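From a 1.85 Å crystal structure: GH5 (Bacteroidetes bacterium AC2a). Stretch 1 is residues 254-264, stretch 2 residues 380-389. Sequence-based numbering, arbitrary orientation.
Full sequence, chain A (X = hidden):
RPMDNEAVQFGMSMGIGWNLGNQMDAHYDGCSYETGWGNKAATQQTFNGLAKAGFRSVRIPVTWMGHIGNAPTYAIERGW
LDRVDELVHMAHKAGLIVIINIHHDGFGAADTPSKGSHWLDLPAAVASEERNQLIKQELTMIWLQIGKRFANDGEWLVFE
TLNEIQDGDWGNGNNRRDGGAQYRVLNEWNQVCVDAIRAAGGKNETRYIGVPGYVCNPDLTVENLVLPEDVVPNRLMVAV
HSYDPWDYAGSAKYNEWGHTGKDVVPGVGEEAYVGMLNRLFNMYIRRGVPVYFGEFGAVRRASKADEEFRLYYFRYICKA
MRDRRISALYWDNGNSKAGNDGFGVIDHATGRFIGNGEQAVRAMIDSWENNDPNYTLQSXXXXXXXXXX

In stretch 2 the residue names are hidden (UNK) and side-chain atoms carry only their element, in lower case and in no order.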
# COMPACT_ATOMS: atom_id res chain seq x y z
N TYR A 254 -3.54 7.82 21.56
CA TYR A 254 -3.02 9.16 21.73
C TYR A 254 -3.50 10.04 20.57
O TYR A 254 -3.55 9.59 19.43
CB TYR A 254 -1.50 9.11 21.74
CG TYR A 254 -0.92 8.27 22.86
CD1 TYR A 254 -0.75 6.89 22.70
CD2 TYR A 254 -0.58 8.83 24.08
CE1 TYR A 254 -0.22 6.10 23.71
CE2 TYR A 254 -0.04 8.06 25.11
CZ TYR A 254 0.13 6.69 24.91
OH TYR A 254 0.62 5.90 25.94
N ASN A 255 -3.78 11.31 20.84
CA ASN A 255 -4.33 12.16 19.81
C ASN A 255 -3.51 13.38 19.46
O ASN A 255 -3.99 14.25 18.75
CB ASN A 255 -5.79 12.49 20.17
CG ASN A 255 -6.70 11.30 19.97
OD1 ASN A 255 -6.95 10.91 18.84
ND2 ASN A 255 -7.10 10.67 21.05
N GLU A 256 -2.27 13.41 19.91
CA GLU A 256 -1.30 14.40 19.46
C GLU A 256 -0.02 13.70 19.00
O GLU A 256 0.23 12.53 19.34
CB GLU A 256 -1.06 15.42 20.60
CG GLU A 256 -2.30 16.24 20.94
CD GLU A 256 -2.12 17.31 22.02
OE1 GLU A 256 -1.18 17.23 22.83
OE2 GLU A 256 -2.96 18.25 22.06
N TRP A 257 0.81 14.40 18.23
CA TRP A 257 2.03 13.83 17.68
C TRP A 257 3.06 14.90 17.47
O TRP A 257 2.72 16.03 17.09
CB TRP A 257 1.75 13.13 16.33
CG TRP A 257 2.94 12.47 15.69
CD1 TRP A 257 3.42 11.21 15.94
CD2 TRP A 257 3.79 13.03 14.68
NE1 TRP A 257 4.51 10.95 15.16
CE2 TRP A 257 4.74 12.04 14.36
CE3 TRP A 257 3.81 14.24 13.99
CZ2 TRP A 257 5.72 12.24 13.39
CZ3 TRP A 257 4.79 14.44 13.06
CH2 TRP A 257 5.74 13.46 12.77
N GLY A 258 4.31 14.55 17.76
CA GLY A 258 5.44 15.42 17.54
C GLY A 258 5.82 16.27 18.74
O GLY A 258 5.22 16.18 19.82
N HIS A 259 6.78 17.15 18.49
CA HIS A 259 7.47 17.87 19.53
C HIS A 259 6.59 18.89 20.25
O HIS A 259 6.91 19.23 21.38
CB HIS A 259 8.72 18.51 18.95
CG HIS A 259 8.45 19.72 18.11
ND1 HIS A 259 8.00 19.64 16.81
CD2 HIS A 259 8.59 21.04 18.38
CE1 HIS A 259 7.90 20.86 16.31
NE2 HIS A 259 8.22 21.73 17.25
N THR A 260 5.51 19.37 19.65
CA THR A 260 4.57 20.25 20.36
C THR A 260 3.40 19.52 21.00
O THR A 260 2.60 20.12 21.72
CB THR A 260 4.00 21.35 19.44
OG1 THR A 260 3.27 20.77 18.34
CG2 THR A 260 5.13 22.22 18.88
N GLY A 261 3.26 18.23 20.74
CA GLY A 261 2.20 17.45 21.37
C GLY A 261 2.47 17.17 22.83
O GLY A 261 3.61 17.01 23.23
N LYS A 262 1.41 17.08 23.62
CA LYS A 262 1.51 16.57 24.98
C LYS A 262 0.91 15.16 25.10
O LYS A 262 1.46 14.31 25.81
CB LYS A 262 0.83 17.53 25.95
CG LYS A 262 1.45 18.92 25.99
CD LYS A 262 2.77 18.91 26.73
CE LYS A 262 3.40 20.29 26.77
NZ LYS A 262 2.46 21.29 27.35
N ASP A 263 -0.21 14.91 24.44
CA ASP A 263 -0.87 13.58 24.48
C ASP A 263 -0.26 12.73 23.36
O ASP A 263 -0.91 12.46 22.35
CB ASP A 263 -2.37 13.74 24.31
CG ASP A 263 -3.12 12.43 24.34
OD1 ASP A 263 -2.77 11.57 25.16
OD2 ASP A 263 -4.07 12.28 23.54
N VAL A 264 0.97 12.28 23.58
CA VAL A 264 1.78 11.68 22.53
C VAL A 264 2.23 10.30 22.90
O VAL A 264 2.37 10.01 24.09
CB VAL A 264 3.04 12.51 22.24
CG1 VAL A 264 2.66 13.85 21.62
CG2 VAL A 264 3.89 12.69 23.49
N UNK A 380 8.21 23.23 8.44
CA UNK A 380 7.01 22.52 8.92
C UNK A 380 7.11 22.29 10.44
O UNK A 380 6.20 22.64 11.19
c UNK A 380 5.61 20.47 8.69
c UNK A 380 6.74 21.36 6.69
c UNK A 380 6.87 21.17 8.20
c UNK A 380 7.09 20.12 5.89
N UNK A 381 8.23 21.71 10.88
CA UNK A 381 8.53 21.53 12.30
C UNK A 381 8.23 22.79 13.13
O UNK A 381 7.48 22.74 14.13
c UNK A 381 10.80 18.82 15.33
o UNK A 381 11.64 19.24 17.50
c UNK A 381 10.40 19.29 14.09
c UNK A 381 11.30 21.07 16.02
c UNK A 381 11.25 19.71 16.29
c UNK A 381 10.89 21.55 14.79
c UNK A 381 10.01 21.16 12.45
c UNK A 381 10.43 20.67 13.80
N UNK A 382 8.77 23.92 12.70
CA UNK A 382 8.61 25.17 13.46
C UNK A 382 7.19 25.70 13.46
O UNK A 382 6.84 26.56 14.27
c UNK A 382 9.53 26.26 12.90
c UNK A 382 11.00 25.93 13.02
o UNK A 382 11.37 25.06 13.85
o UNK A 382 11.80 26.53 12.26
N UNK A 383 6.36 25.22 12.53
CA UNK A 383 4.97 25.65 12.46
C UNK A 383 3.99 24.65 13.10
O UNK A 383 2.77 24.79 12.93
o UNK A 383 4.56 24.66 10.26
c UNK A 383 4.58 25.88 10.99
N UNK A 384 4.52 23.67 13.85
CA UNK A 384 3.66 22.63 14.45
C UNK A 384 2.61 23.23 15.39
O UNK A 384 2.88 24.19 16.12
c UNK A 384 4.50 21.62 15.21
N UNK A 385 1.42 22.63 15.45
CA UNK A 385 0.33 23.27 16.20
C UNK A 385 0.44 23.15 17.74
O UNK A 385 1.21 22.36 18.29
c UNK A 385 -0.90 22.52 15.71
c UNK A 385 1.01 21.33 14.87
c UNK A 385 -0.38 21.13 15.40
N UNK A 386 -0.39 23.92 18.42
CA UNK A 386 -0.36 23.98 19.88
C UNK A 386 -1.18 22.87 20.54
O UNK A 386 -2.31 22.61 20.13
c UNK A 386 -0.96 25.31 20.26
c UNK A 386 -0.84 25.72 21.70
c UNK A 386 -1.15 27.20 21.83
o UNK A 386 -0.38 27.89 22.50
o UNK A 386 -2.14 27.66 21.21
N UNK A 387 -0.64 22.22 21.56
CA UNK A 387 -1.40 21.19 22.25
C UNK A 387 -2.67 21.75 22.89
O UNK A 387 -2.70 22.91 23.31
o UNK A 387 -1.34 19.72 24.16
c UNK A 387 -0.54 20.52 23.32
N UNK A 388 -3.70 20.93 22.97
CA UNK A 388 -4.92 21.32 23.68
C UNK A 388 -5.03 20.57 25.01
O UNK A 388 -6.13 20.39 25.54
c UNK A 388 -6.17 21.11 22.78
o UNK A 388 -6.39 19.73 22.48
N UNK A 389 -3.87 20.16 25.55
CA UNK A 389 -3.76 19.53 26.88
C UNK A 389 -2.59 20.04 27.73
O UNK A 389 -1.86 20.97 27.35
n UNK A 389 -7.38 14.88 23.05
c UNK A 389 -3.63 18.01 26.74
c UNK A 389 -6.18 15.36 23.38
n UNK A 389 -5.13 15.03 22.66
n UNK A 389 -6.03 16.16 24.44
c UNK A 389 -4.90 17.33 26.26
c UNK A 389 -4.77 16.73 24.89
O HOH W 1 -4.99 18.88 20.41
O HOH W 2 2.09 22.74 22.43

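Position 380 has four side-chain carbons, forked at the first, with one arm two carbons long. It lies in a helix that begins earlier in the chain and touches nothing on stretch 1. This is Ile380.

Position 381 has one carbon, then a ring of six carbons bearing one oxygen. The ring lies flat on the His259 imidazole, with centroids 3.5 Å apart and planes at 4°, an offset stack. A phenol ring means tyrosine: Tyr381. Its backbone O is also 2.9 Å from His259 CE1.

Position 382 has two carbons, the second carrying two oxygens. Its CB points away from stretch 1. The carboxylate on so short a stem gives Asp382.

Position 383 has one carbon, then one oxygen. That oxygen is 2.8 Å from the backbone O of Ile380 and donates a hydrogen bond to it. This is Ser383.

Position 384 has a single carbon. That CB lies 3.5 Å from Thr260 OG1 and 3.7 Å from His259 CE1. This is Ala384.

Position 385 has three carbons that close a ring onto the backbone N, so it is Pro385. Its backbone O accepts a short hydrogen bond from Thr260 OG1, at 2.6 Å.

Position 386 has three carbons, the third carrying two oxygens. Its CB points away from stretch 1, although its CA is 6.2 Å from the CA of Thr260. This is Glu386.

Position 387 has one carbon, then one oxygen. The oxygen donates to Glu256 OE1 at 2.8 Å. This is Ser387. Its OG also accepts from the backbone N of position 389, at 2.9 Å.

Position 388 has one carbon and one oxygen, and its CB points away. Its backbone N donates to Glu256 OE2 at 2.9 Å. This is Ser388; a water bridges OG to Glu256 OE2.

Position 389 has three carbons, a nitrogen, then a carbon carrying two more nitrogens. That guanidinium identifies Arg389. Its NH1 is 3.1 Å from Asp263 OD2, a salt bridge in which the oxygen lies well out of the guanidinium plane. A longer one joins NH1 to Glu256 OE2 at 3.9 Å.

The contact centres on Glu256, which is buried. Its OE1 accepts from the backbone N atoms of Lys262 and Asp263 as well as from Ser387, so one carboxylate ties the loop of stretch 1 to the chain end. Thr260 adds a direct bond to Pro385, and a water links its backbone O to the N of Ser387. The His259–Tyr381 stack and Arg389 salt bridges complete it.

Stretch 2 380-389: IYDSAPESSR
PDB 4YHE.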